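Local coordinates for T cell receptor mu chain (PDB 7L15), which pairs with a T cell receptor gamma chain to form the marsupial gamma-mu receptor and probably takes part in antigen recognition, at residues T45-W50 and G64-S69; L161-T166 and A189-R194; Y26-T31 and V126-R131; L136-F141 and R154-K159. All coordinates share one frame; numbering follows the deposited sequence.

How the contacts relate
Contacts 1 and 3 belong to the V-set domain and contacts 2 and 4 to the C1-set domain; the centres of contacts 1 and 2 lie about 51 Å apart, on opposite sides of the chain's centre. Contact 2 is buried side-chain packing round a histidine ring, without a hydrogen bond between its segments, whereas the other three are built on backbone pairing. Contact 1 is mostly buried but ends at a glycan. Contacts 3 and 4 are partly buried, meet through a weak E129–K159 ion pair and flank the passage between domains. Strands 187-194 of contact 2 and 148-156 of contact 4 are sheet neighbours, and the F156 ring packs against L161 and A189.

Contact 1 (T45-W50 and G64-S69); sequences TSQLDW and GLNSSS. With NAG (2-acetamido-2-deoxy-beta-D-glucopyranose), chain D.
Packing is tightest where D49 lies beside G64: D49 OD1 comes to 3.1 Å from G64 CA, and the two CA atoms are only 3.8 Å apart. Next to this pair, L48 and L65 exchange two backbone bonds, the shorter running from L65 N to L48 O (2.8 Å), nearly along the C=O axis. Their side chains leave on the other face, where both rest on I88 of strand 87-92. Q47, with CG anti to its backbone N (chi1 169°), bends at chi2 so that NE2 reaches the syn lone pair of D49 OD1 at 3.0 Å; that oxygen also has a weak, long ion pair with R103 of the gamma chain. These strands form the C–C' hairpin of the V-set fold, and the ends away from the hairpin turn probably lead to the CDR1- and CDR2-like loops. On this looser side, S67 and S68 are exposed and N66 ND2 is covalently bonded to NAG C1. The same nitrogen donates to Q47 OE1 (2.9 Å) through a bent bond, with the two amide planes 80° apart. N66 OD1 is gripped by three donors, S68 N, S69 N and S68 OG, the backbone bond from S68 N (2.8 Å) closing an Asx turn that holds the glycosylated amide.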
loop_
_atom_site.group_PDB
_atom_site.type_symbol
_atom_site.label_atom_id
_atom_site.label_comp_id
_atom_site.label_asym_id
_atom_site.label_seq_id
_atom_site.Cartn_x
_atom_site.Cartn_y
_atom_site.Cartn_z
ATOM N N THR A 45 14.588 -30.499 8.006
ATOM C CA THR A 45 13.315 -31.040 7.539
ATOM C C THR A 45 12.221 -29.981 7.401
ATOM O O THR A 45 11.052 -30.341 7.233
ATOM C CB THR A 45 12.810 -32.133 8.502
ATOM O OG1 THR A 45 12.669 -31.583 9.817
ATOM C CG2 THR A 45 13.755 -33.336 8.560
ATOM N N SER A 46 12.553 -28.698 7.483
ATOM C CA SER A 46 11.542 -27.652 7.551
ATOM C C SER A 46 11.229 -27.096 6.172
ATOM O O SER A 46 11.952 -27.305 5.198
ATOM C CB SER A 46 11.989 -26.510 8.463
ATOM O OG SER A 46 12.991 -25.748 7.803
ATOM N N GLN A 47 10.111 -26.380 6.112
ATOM C CA GLN A 47 9.655 -25.665 4.930
ATOM C C GLN A 47 9.593 -24.177 5.259
ATOM O O GLN A 47 8.877 -23.772 6.184
ATOM C CB GLN A 47 8.289 -26.172 4.482
ATOM C CG GLN A 47 7.662 -25.287 3.413
ATOM C CD GLN A 47 8.298 -25.501 2.034
ATOM O OE1 GLN A 47 8.530 -26.646 1.613
ATOM N NE2 GLN A 47 8.583 -24.400 1.329
ATOM N N LEU A 48 10.332 -23.373 4.493
ATOM C CA LEU A 48 10.575 -21.963 4.761
ATOM C C LEU A 48 10.345 -21.147 3.493
ATOM O O LEU A 48 10.726 -21.576 2.403
ATOM C CB LEU A 48 12.027 -21.760 5.266
ATOM C CG LEU A 48 12.351 -22.508 6.561
ATOM C CD1 LEU A 48 13.746 -22.242 7.074
ATOM C CD2 LEU A 48 11.360 -22.061 7.577
ATOM N N ASP A 49 9.775 -19.944 3.643
ATOM C CA ASP A 49 9.408 -19.084 2.516
ATOM C C ASP A 49 9.725 -17.626 2.839
ATOM O O ASP A 49 9.934 -17.242 3.993
ATOM C CB ASP A 49 7.911 -19.170 2.173
ATOM C CG ASP A 49 7.436 -20.583 1.888
ATOM O OD1 ASP A 49 8.227 -21.384 1.368
ATOM O OD2 ASP A 49 6.255 -20.887 2.180
ATOM N N TRP A 50 9.703 -16.798 1.802
ATOM C CA TRP A 50 9.804 -15.348 1.939
ATOM C C TRP A 50 8.535 -14.715 1.394
ATOM O O TRP A 50 8.105 -15.047 0.282
ATOM C CB TRP A 50 11.012 -14.807 1.175
ATOM C CG TRP A 50 12.339 -15.120 1.799
ATOM C CD1 TRP A 50 13.179 -16.157 1.488
ATOM C CD2 TRP A 50 12.998 -14.366 2.825
ATOM N NE1 TRP A 50 14.318 -16.085 2.253
ATOM C CE2 TRP A 50 14.226 -14.999 3.085
ATOM C CE3 TRP A 50 12.668 -13.219 3.544
ATOM C CZ2 TRP A 50 15.120 -14.517 4.025
ATOM C CZ3 TRP A 50 13.564 -12.741 4.493
ATOM C CH2 TRP A 50 14.773 -13.393 4.720
ATOM N N GLY A 64 10.313 -19.926 -1.884
ATOM C CA GLY A 64 10.384 -20.791 -0.720
ATOM C C GLY A 64 11.215 -22.012 -1.026
ATOM O O GLY A 64 11.594 -22.248 -2.174
ATOM N N LEU A 65 11.503 -22.793 0.014
ATOM C CA LEU A 65 12.352 -23.957 -0.204
ATOM C C LEU A 65 12.252 -24.921 0.964
ATOM O O LEU A 65 11.878 -24.548 2.082
ATOM C CB LEU A 65 13.820 -23.561 -0.422
ATOM C CG LEU A 65 14.682 -23.133 0.769
ATOM C CD1 LEU A 65 16.156 -23.094 0.391
ATOM C CD2 LEU A 65 14.255 -21.789 1.317
ATOM N N ASN A 66 12.557 -26.179 0.661
ATOM C CA ASN A 66 12.854 -27.197 1.659
ATOM C C ASN A 66 14.124 -27.902 1.187
ATOM O O ASN A 66 14.857 -27.416 0.316
ATOM C CB ASN A 66 11.668 -28.147 1.880
ATOM C CG ASN A 66 11.210 -28.845 0.606
ATOM O OD1 ASN A 66 12.018 -29.289 -0.212
ATOM N ND2 ASN A 66 9.890 -28.940 0.441
ATOM N N SER A 67 14.400 -29.079 1.754
ATOM C CA SER A 67 15.658 -29.754 1.465
ATOM C C SER A 67 15.680 -30.386 0.079
ATOM O O SER A 67 16.767 -30.696 -0.413
ATOM C CB SER A 67 15.967 -30.833 2.526
ATOM O OG SER A 67 15.031 -31.895 2.473
ATOM N N SER A 68 14.525 -30.563 -0.573
ATOM C CA SER A 68 14.497 -31.202 -1.882
ATOM C C SER A 68 14.107 -30.278 -3.033
ATOM O O SER A 68 14.461 -30.571 -4.178
ATOM C CB SER A 68 13.545 -32.412 -1.875
ATOM O OG SER A 68 12.210 -32.031 -1.597
ATOM N N SER A 69 13.404 -29.179 -2.773
ATOM C CA SER A 69 12.868 -28.365 -3.856
ATOM C C SER A 69 12.867 -26.886 -3.475
ATOM O O SER A 69 12.867 -26.515 -2.294
ATOM C CB SER A 69 11.448 -28.816 -4.225
ATOM O OG SER A 69 10.906 -28.018 -5.260
HETATM C C1 NAG D . 9.257 -29.586 -0.687
HETATM C C2 NAG D . 8.641 -30.929 -0.228
HETATM C C3 NAG D . 7.891 -31.604 -1.378
HETATM C C4 NAG D . 6.888 -30.637 -1.988
HETATM C C5 NAG D . 7.638 -29.394 -2.451
HETATM C C6 NAG D . 6.764 -28.365 -3.131
HETATM C C7 NAG D . 9.846 -32.027 1.611
HETATM C C8 NAG D . 10.978 -32.936 1.981
HETATM N N2 NAG D . 9.672 -31.808 0.303
HETATM O O3 NAG D . 7.215 -32.766 -0.912
HETATM O O4 NAG D . 6.191 -31.246 -3.069
HETATM O O5 NAG D . 8.238 -28.765 -1.309
HETATM O O6 NAG D . 5.759 -27.860 -2.265
HETATM O O7 NAG D . 9.118 -31.518 2.457
#

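Contact 2 (L161-T166 and A189-R194); sequences LHVSLT and AIHIGR
L161 directs its side chain to the interior and packs on I153 and F156 beside A189. Two residues on, V163 sets its branched CB over one face of the H191 imidazole, 4.2 Å from the ring centroid and 13° off the normal, a CH-pi contact offset toward the rim. Its CG1, anti to the backbone N, also touches H191 CD2 at 3.7 Å, and the side chain packs on C203, half of the disulfide with C151 that ties the two sheets together. The strands belong to different sheets of the C1-set sandwich, 162-167 to the one that holds 201-207 and 187-194 to the one that holds 148-156, and their short axes approach to 8.1 Å at a crossing angle of -27°. S164 turns its side chain away, and only its CA lies near the imidazole, 4.4 Å from H191 NE2. L165, also against C203, then reaches across with CD1, which meets H191 CD2 obliquely at 3.8 Å and slips over the bare backbone of G193, 3.8 Å from G193 N. The imidazole, whose CG is anti to the backbone N (chi1 -167°), is fixed in this setting by Q175 OE1, which bonds both H191 NE2 and L165 N.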
loop_
_atom_site.group_PDB
_atom_site.type_symbol
_atom_site.label_atom_id
_atom_site.label_comp_id
_atom_site.label_asym_id
_atom_site.label_seq_id
_atom_site.Cartn_x
_atom_site.Cartn_y
_atom_site.Cartn_z
ATOM N N LEU A 161 14.327 19.639 -2.432
ATOM C CA LEU A 161 13.979 20.955 -2.958
ATOM C C LEU A 161 13.176 21.713 -1.913
ATOM O O LEU A 161 12.691 21.151 -0.931
ATOM C CB LEU A 161 13.204 20.878 -4.289
ATOM C CG LEU A 161 11.984 19.968 -4.515
ATOM C CD1 LEU A 161 11.184 19.715 -3.256
ATOM C CD2 LEU A 161 11.060 20.525 -5.580
ATOM N N HIS A 162 13.019 23.001 -2.158
ATOM C CA HIS A 162 12.208 23.873 -1.330
ATOM C C HIS A 162 11.202 24.550 -2.240
ATOM O O HIS A 162 11.575 25.038 -3.314
ATOM C CB HIS A 162 13.085 24.900 -0.613
ATOM C CG HIS A 162 12.378 25.672 0.451
ATOM N ND1 HIS A 162 11.793 26.899 0.215
ATOM C CD2 HIS A 162 12.183 25.407 1.765
ATOM C CE1 HIS A 162 11.264 27.355 1.336
ATOM N NE2 HIS A 162 11.491 26.471 2.291
ATOM N N VAL A 163 9.931 24.550 -1.821
ATOM C CA VAL A 163 8.815 25.096 -2.584
ATOM C C VAL A 163 8.075 26.100 -1.722
ATOM O O VAL A 163 7.977 25.956 -0.497
ATOM C CB VAL A 163 7.824 24.018 -3.064
ATOM C CG1 VAL A 163 6.867 24.591 -4.124
ATOM C CG2 VAL A 163 8.565 22.823 -3.600
ATOM N N SER A 164 7.537 27.119 -2.379
ATOM C CA SER A 164 6.793 28.172 -1.703
ATOM C C SER A 164 5.785 28.766 -2.678
ATOM O O SER A 164 6.140 29.102 -3.812
ATOM C CB SER A 164 7.758 29.236 -1.179
ATOM O OG SER A 164 7.060 30.277 -0.554
ATOM N N LEU A 165 4.529 28.848 -2.249
ATOM C CA LEU A 165 3.479 29.576 -2.952
ATOM C C LEU A 165 3.225 30.906 -2.250
ATOM O O LEU A 165 3.054 30.941 -1.029
ATOM C CB LEU A 165 2.181 28.765 -2.988
ATOM C CG LEU A 165 2.020 27.643 -4.001
ATOM C CD1 LEU A 165 0.859 26.779 -3.560
ATOM C CD2 LEU A 165 1.797 28.199 -5.424
ATOM N N THR A 166 3.157 31.986 -3.019
ATOM C CA THR A 166 2.997 33.314 -2.447
ATOM C C THR A 166 2.046 34.138 -3.295
ATOM O O THR A 166 2.005 34.001 -4.519
ATOM C CB THR A 166 4.329 34.063 -2.339
ATOM O OG1 THR A 166 4.944 34.110 -3.632
ATOM C CG2 THR A 166 5.259 33.365 -1.340
ATOM N N ALA A 189 6.546 16.390 -8.159
ATOM C CA ALA A 189 5.974 16.795 -6.893
ATOM C C ALA A 189 4.853 17.770 -7.172
ATOM O O ALA A 189 4.813 18.418 -8.225
ATOM C CB ALA A 189 7.032 17.423 -5.970
ATOM N N ILE A 190 3.932 17.838 -6.221
ATOM C CA ILE A 190 2.803 18.748 -6.261
ATOM C C ILE A 190 2.748 19.467 -4.931
ATOM O O ILE A 190 2.769 18.822 -3.877
ATOM C CB ILE A 190 1.473 18.018 -6.533
ATOM C CG1 ILE A 190 1.454 17.517 -7.971
ATOM C CG2 ILE A 190 0.293 18.954 -6.283
ATOM C CD1 ILE A 190 0.247 16.819 -8.288
ATOM N N HIS A 191 2.688 20.795 -4.982
ATOM C CA HIS A 191 2.532 21.650 -3.816
ATOM C C HIS A 191 1.154 22.303 -3.901
ATOM O O HIS A 191 0.867 23.018 -4.867
ATOM C CB HIS A 191 3.652 22.693 -3.794
ATOM C CG HIS A 191 3.795 23.433 -2.500
ATOM N ND1 HIS A 191 4.071 22.802 -1.307
ATOM C CD2 HIS A 191 3.749 24.757 -2.222
ATOM C CE1 HIS A 191 4.164 23.701 -0.345
ATOM N NE2 HIS A 191 3.976 24.897 -0.875
ATOM N N ILE A 192 0.310 22.066 -2.895
ATOM C CA ILE A 192 -1.082 22.505 -2.899
ATOM C C ILE A 192 -1.245 23.697 -1.966
ATOM O O ILE A 192 -0.627 23.745 -0.897
ATOM C CB ILE A 192 -2.009 21.350 -2.485
ATOM C CG1 ILE A 192 -1.970 20.244 -3.542
ATOM C CG2 ILE A 192 -3.418 21.844 -2.281
ATOM C CD1 ILE A 192 -2.658 20.602 -4.810
ATOM N N GLY A 193 -2.078 24.659 -2.367
ATOM C CA GLY A 193 -2.409 25.759 -1.483
ATOM C C GLY A 193 -3.778 26.316 -1.807
ATOM O O GLY A 193 -4.407 25.927 -2.791
ATOM N N ARG A 194 -4.245 27.234 -0.952
ATOM C CA ARG A 194 -5.559 27.857 -1.088
ATOM C C ARG A 194 -5.384 29.346 -1.345
ATOM O O ARG A 194 -4.698 30.032 -0.584
ATOM C CB ARG A 194 -6.414 27.634 0.162
ATOM C CG ARG A 194 -6.313 26.236 0.770
ATOM C CD ARG A 194 -6.447 25.137 -0.244
ATOM N NE ARG A 194 -7.806 25.006 -0.726
ATOM C CZ ARG A 194 -8.548 23.927 -0.531
ATOM N NH1 ARG A 194 -8.041 22.887 0.124
ATOM N NH2 ARG A 194 -9.786 23.883 -1.002
#

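Contact 3 (Y26-T31 and V126-R131); sequences YQAGKT and VIVEPR
Y26 and V126 cross obliquely: the Y26 ring carries CD1 to 4.2 Å from V126 CG1, while the carbonyl oxygen of I127 lies at the ring edge, near its plane. With CG anti to its carbonyl carbon (chi1 -72°), the ring also packs on L32 and L95, and its hydroxyl bonds the carbonyl of G22. V128 shares this face of the sheet, and its CG1 lies against the A28 backbone, 3.9 Å from A28 N. On the other face, E129 has CG in the crowded position between N and carbonyl carbon (chi1 68°), which places that methylene 3.6 Å from Y26 O; the extended carboxylate has a weak ion pair with K159. The two strands run parallel, joined by three backbone hydrogen bonds, from Y26 N to I127 O (2.7 Å), E129 N to Y26 O (2.8 Å) and A28 N to E129 O (2.9 Å). This is the parallel pairing of strand A' with strand G that marks the V-set fold, and here it ends in a type II turn from Q27 to K30. R131, bent at chi2 and chi3, folds over that turn, so that A28 O lies 3.6 Å above the centre of its guanidinium, with G29 N over the same face. A carbonyl oxygen facing a delocalised cation should be mildly attractive, a softer hold on the turn than the directed bonds of the strands.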
loop_
_atom_site.group_PDB
_atom_site.type_symbol
_atom_site.label_atom_id
_atom_site.label_comp_id
_atom_site.label_asym_id
_atom_site.label_seq_id
_atom_site.Cartn_x
_atom_site.Cartn_y
_atom_site.Cartn_z
ATOM N N TYR A 26 18.091 0.712 -0.680
ATOM C CA TYR A 26 18.829 0.194 -1.816
ATOM C C TYR A 26 18.573 1.077 -3.029
ATOM O O TYR A 26 17.536 1.734 -3.134
ATOM C CB TYR A 26 18.425 -1.253 -2.130
ATOM C CG TYR A 26 18.917 -2.275 -1.111
ATOM C CD1 TYR A 26 18.262 -2.448 0.118
ATOM C CD2 TYR A 26 20.013 -3.091 -1.391
ATOM C CE1 TYR A 26 18.708 -3.387 1.049
ATOM C CE2 TYR A 26 20.463 -4.017 -0.471
ATOM C CZ TYR A 26 19.812 -4.161 0.746
ATOM O OH TYR A 26 20.280 -5.091 1.637
ATOM N N GLN A 27 19.524 1.084 -3.946
ATOM C CA GLN A 27 19.349 1.755 -5.223
ATOM C C GLN A 27 18.768 0.770 -6.221
ATOM O O GLN A 27 19.149 -0.408 -6.237
ATOM C CB GLN A 27 20.681 2.296 -5.751
ATOM C CG GLN A 27 21.338 3.327 -4.844
ATOM C CD GLN A 27 22.720 3.725 -5.331
ATOM O OE1 GLN A 27 23.150 3.347 -6.430
ATOM N NE2 GLN A 27 23.428 4.484 -4.512
ATOM N N ALA A 28 17.857 1.266 -7.057
ATOM C CA ALA A 28 17.317 0.471 -8.145
ATOM C C ALA A 28 18.439 -0.109 -8.999
ATOM O O ALA A 28 19.482 0.523 -9.203
ATOM C CB ALA A 28 16.377 1.327 -9.006
ATOM N N GLY A 29 18.219 -1.326 -9.496
ATOM C CA GLY A 29 19.238 -2.064 -10.215
ATOM C C GLY A 29 20.136 -2.912 -9.343
ATOM O O GLY A 29 20.772 -3.847 -9.850
ATOM N N LYS A 30 20.199 -2.631 -8.046
ATOM C CA LYS A 30 21.065 -3.423 -7.186
ATOM C C LYS A 30 20.407 -4.753 -6.826
ATOM O O LYS A 30 19.231 -5.007 -7.106
ATOM C CB LYS A 30 21.418 -2.657 -5.910
ATOM C CG LYS A 30 22.295 -1.424 -6.136
ATOM C CD LYS A 30 23.735 -1.797 -6.361
ATOM C CE LYS A 30 24.654 -0.639 -6.011
ATOM N NZ LYS A 30 25.658 -0.457 -7.085
ATOM N N THR A 31 21.187 -5.609 -6.188
ATOM C CA THR A 31 20.718 -6.915 -5.768
ATOM C C THR A 31 20.379 -6.877 -4.284
ATOM O O THR A 31 21.167 -6.390 -3.470
ATOM C CB THR A 31 21.769 -7.980 -6.065
ATOM O OG1 THR A 31 21.883 -8.129 -7.488
ATOM C CG2 THR A 31 21.379 -9.334 -5.429
ATOM N N VAL A 126 12.708 -2.864 3.522
ATOM C CA VAL A 126 13.507 -2.531 2.350
ATOM C C VAL A 126 12.907 -1.315 1.673
ATOM O O VAL A 126 11.709 -1.293 1.364
ATOM C CB VAL A 126 13.603 -3.712 1.374
ATOM C CG1 VAL A 126 14.183 -3.253 0.040
ATOM C CG2 VAL A 126 14.418 -4.826 2.012
ATOM N N ILE A 127 13.747 -0.315 1.435
ATOM C CA ILE A 127 13.373 0.892 0.700
ATOM C C ILE A 127 14.217 0.940 -0.565
ATOM O O ILE A 127 15.449 0.992 -0.493
ATOM C CB ILE A 127 13.585 2.166 1.534
ATOM C CG1 ILE A 127 12.696 2.159 2.776
ATOM C CG2 ILE A 127 13.273 3.408 0.708
ATOM C CD1 ILE A 127 13.177 3.136 3.830
ATOM N N VAL A 128 13.567 0.920 -1.719
ATOM C CA VAL A 128 14.264 1.051 -2.986
ATOM C C VAL A 128 14.094 2.487 -3.452
ATOM O O VAL A 128 12.983 3.035 -3.438
ATOM C CB VAL A 128 13.735 0.055 -4.030
ATOM C CG1 VAL A 128 14.555 0.163 -5.338
ATOM C CG2 VAL A 128 13.822 -1.385 -3.482
ATOM N N GLU A 129 15.187 3.112 -3.836
ATOM C CA GLU A 129 15.139 4.476 -4.329
ATOM C C GLU A 129 15.841 4.523 -5.673
ATOM O O GLU A 129 16.578 3.597 -6.021
ATOM C CB GLU A 129 15.774 5.450 -3.332
ATOM C CG GLU A 129 17.253 5.285 -3.167
ATOM C CD GLU A 129 17.794 6.178 -2.061
ATOM O OE1 GLU A 129 19.025 6.129 -1.826
ATOM O OE2 GLU A 129 16.981 6.917 -1.435
ATOM N N PRO A 130 15.576 5.545 -6.479
ATOM C CA PRO A 130 16.184 5.595 -7.810
ATOM C C PRO A 130 17.700 5.630 -7.738
ATOM O O PRO A 130 18.296 6.142 -6.786
ATOM C CB PRO A 130 15.631 6.892 -8.417
ATOM C CG PRO A 130 14.757 7.516 -7.366
ATOM C CD PRO A 130 14.457 6.491 -6.341
ATOM N N ARG A 131 18.330 5.056 -8.752
ATOM C CA ARG A 131 19.775 5.108 -8.793
ATOM C C ARG A 131 20.203 6.526 -9.162
ATOM O O ARG A 131 19.529 7.190 -9.956
ATOM C CB ARG A 131 20.346 4.070 -9.756
ATOM C CG ARG A 131 20.575 4.515 -11.148
ATOM C CD ARG A 131 19.810 3.621 -12.104
ATOM N NE ARG A 131 20.462 2.334 -12.318
ATOM C CZ ARG A 131 19.811 1.230 -12.678
ATOM N NH1 ARG A 131 18.492 1.262 -12.831
ATOM N NH2 ARG A 131 20.474 0.093 -12.866
#

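Contact 4 (L136-F141 and R154-K159); sequences LSPSVF and RNFYPK
The F156 ring has two carbonyl oxygens, P158 O and K159 O, at its edge and in its plane, while P138 approaches obliquely with its CB 3.7 Å from F156 CD1. Y157 offers one ring face to P158, whose CB sits 4.0 Å above the plane over its centre, an overlap consistent with the cis peptide bond between them. F141 meets R154 edge-on, CE2 against the R154 CG methylene at 4.3 Å. The R154 chain bends at chi2 and chi3, and its NE and NH1 give weak bonds to N155 OD1, while N155 ND2 hydrogen-bonds T186 OG1; the firmer partner of R154 is E136 of the gamma chain, which forms a salt bridge with NH2. S139 likewise reaches that chain, its OG hydrogen-bonded to NZ of K140 of the gamma chain.

The backbones are antiparallel and pair in two places. L136 N donates to Y157 O at 2.8 Å, with a return bond from Y157 N lying on a lone pair of L136 O. Further on, R154 N bonds S139 O at 3.1 Å, answered by a weak bond from S139 N. Between them the chain turns a corner at N155, where phi is +64°, and L136 CD2 packs against the carbonyl oxygen N155 O at 3.6 Å.

N155 and F156 both face Y187 across the sheet, a G1 beta bulge. With the Phe-Tyr-cis-Pro sequence that follows, it is the familiar end of strand B in immunoglobulin constant domains, here paired with strand A of the C1-set sandwich.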
loop_
_atom_site.group_PDB
_atom_site.type_symbol
_atom_site.label_atom_id
_atom_site.label_comp_id
_atom_site.label_asym_id
_atom_site.label_seq_id
_atom_site.Cartn_x
_atom_site.Cartn_y
_atom_site.Cartn_z
ATOM N N LEU A 136 19.122 17.254 -12.353
ATOM C CA LEU A 136 18.084 17.615 -13.310
ATOM C C LEU A 136 17.202 18.686 -12.681
ATOM O O LEU A 136 16.531 18.427 -11.677
ATOM C CB LEU A 136 17.259 16.377 -13.690
ATOM C CG LEU A 136 16.293 16.458 -14.866
ATOM C CD1 LEU A 136 17.057 16.810 -16.129
ATOM C CD2 LEU A 136 15.538 15.144 -15.061
ATOM N N SER A 137 17.223 19.885 -13.236
ATOM C CA SER A 137 16.376 20.946 -12.704
ATOM C C SER A 137 14.924 20.691 -13.094
ATOM O O SER A 137 14.659 20.237 -14.207
ATOM C CB SER A 137 16.804 22.307 -13.239
ATOM O OG SER A 137 18.119 22.617 -12.836
ATOM N N PRO A 138 13.973 20.973 -12.208
ATOM C CA PRO A 138 12.561 20.781 -12.549
ATOM C C PRO A 138 12.024 21.904 -13.417
ATOM O O PRO A 138 12.597 22.997 -13.504
ATOM C CB PRO A 138 11.868 20.794 -11.185
ATOM C CG PRO A 138 12.731 21.715 -10.352
ATOM C CD PRO A 138 14.149 21.384 -10.800
ATOM N N SER A 139 10.904 21.607 -14.068
ATOM C CA SER A 139 10.027 22.629 -14.620
ATOM C C SER A 139 8.864 22.840 -13.658
ATOM O O SER A 139 8.555 21.974 -12.837
ATOM C CB SER A 139 9.513 22.231 -16.009
ATOM O OG SER A 139 9.221 20.845 -16.056
ATOM N N VAL A 140 8.238 24.018 -13.742
ATOM C CA VAL A 140 7.247 24.436 -12.758
ATOM C C VAL A 140 5.998 24.934 -13.477
ATOM O O VAL A 140 6.081 25.813 -14.338
ATOM C CB VAL A 140 7.813 25.521 -11.821
ATOM C CG1 VAL A 140 6.772 25.964 -10.824
ATOM C CG2 VAL A 140 9.054 24.991 -11.100
ATOM N N PHE A 141 4.840 24.394 -13.101
ATOM C CA PHE A 141 3.576 24.764 -13.720
ATOM C C PHE A 141 2.556 25.072 -12.645
ATOM O O PHE A 141 2.422 24.307 -11.685
ATOM C CB PHE A 141 3.063 23.639 -14.617
ATOM C CG PHE A 141 4.092 23.148 -15.576
ATOM C CD1 PHE A 141 4.319 23.821 -16.772
ATOM C CD2 PHE A 141 4.858 22.039 -15.278
ATOM C CE1 PHE A 141 5.308 23.378 -17.665
ATOM C CE2 PHE A 141 5.836 21.583 -16.173
ATOM C CZ PHE A 141 6.056 22.254 -17.368
ATOM N N ARG A 154 7.999 19.029 -12.114
ATOM C CA ARG A 154 8.199 17.793 -12.875
ATOM C C ARG A 154 9.661 17.486 -13.152
ATOM O O ARG A 154 10.394 18.313 -13.700
ATOM C CB ARG A 154 7.447 17.825 -14.204
ATOM C CG ARG A 154 5.963 17.844 -14.020
ATOM C CD ARG A 154 5.196 16.970 -14.998
ATOM N NE ARG A 154 6.026 16.059 -15.769
ATOM C CZ ARG A 154 5.951 15.920 -17.087
ATOM N NH1 ARG A 154 6.739 15.058 -17.700
ATOM N NH2 ARG A 154 5.066 16.624 -17.792
ATOM N N ASN A 155 10.059 16.269 -12.795
ATOM C CA ASN A 155 11.290 15.658 -13.266
ATOM C C ASN A 155 12.495 16.454 -12.779
ATOM O O ASN A 155 13.067 17.294 -13.489
ATOM C CB ASN A 155 11.222 15.495 -14.784
ATOM C CG ASN A 155 9.968 14.721 -15.214
ATOM O OD1 ASN A 155 9.201 15.170 -16.071
ATOM N ND2 ASN A 155 9.747 13.568 -14.594
ATOM N N PHE A 156 12.851 16.206 -11.528
ATOM C CA PHE A 156 14.056 16.748 -10.940
ATOM C C PHE A 156 14.810 15.634 -10.243
ATOM O O PHE A 156 14.247 14.602 -9.881
ATOM C CB PHE A 156 13.750 17.884 -9.962
ATOM C CG PHE A 156 12.721 17.553 -8.923
ATOM C CD1 PHE A 156 11.367 17.652 -9.215
ATOM C CD2 PHE A 156 13.104 17.186 -7.641
ATOM C CE1 PHE A 156 10.416 17.368 -8.250
ATOM C CE2 PHE A 156 12.159 16.902 -6.666
ATOM C CZ PHE A 156 10.813 16.987 -6.973
ATOM N N TYR A 157 16.101 15.856 -10.065
ATOM C CA TYR A 157 16.928 14.932 -9.357
ATOM C C TYR A 157 18.098 15.785 -8.889
ATOM O O TYR A 157 18.581 16.617 -9.672
ATOM C CB TYR A 157 17.408 13.764 -10.228
ATOM C CG TYR A 157 18.133 12.768 -9.355
ATOM C CD1 TYR A 157 17.419 11.822 -8.622
ATOM C CD2 TYR A 157 19.517 12.828 -9.190
ATOM C CE1 TYR A 157 18.062 10.934 -7.766
ATOM C CE2 TYR A 157 20.180 11.927 -8.322
ATOM C CZ TYR A 157 19.435 10.985 -7.622
ATOM O OH TYR A 157 20.054 10.098 -6.769
ATOM N N PRO A 158 18.573 15.625 -7.638
ATOM C CA PRO A 158 18.056 14.760 -6.571
ATOM C C PRO A 158 16.750 15.312 -5.955
ATOM O O PRO A 158 16.262 16.375 -6.364
ATOM C CB PRO A 158 19.204 14.761 -5.537
ATOM C CG PRO A 158 19.814 16.139 -5.692
ATOM C CD PRO A 158 19.702 16.456 -7.170
ATOM N N LYS A 159 16.218 14.611 -4.951
ATOM C CA LYS A 159 14.865 14.870 -4.462
ATOM C C LYS A 159 14.764 16.110 -3.585
ATOM O O LYS A 159 13.660 16.636 -3.427
ATOM C CB LYS A 159 14.333 13.660 -3.664
ATOM C CG LYS A 159 14.930 13.535 -2.270
ATOM C CD LYS A 159 14.573 12.225 -1.581
ATOM C CE LYS A 159 15.664 11.193 -1.776
ATOM N NZ LYS A 159 15.859 10.327 -0.574
#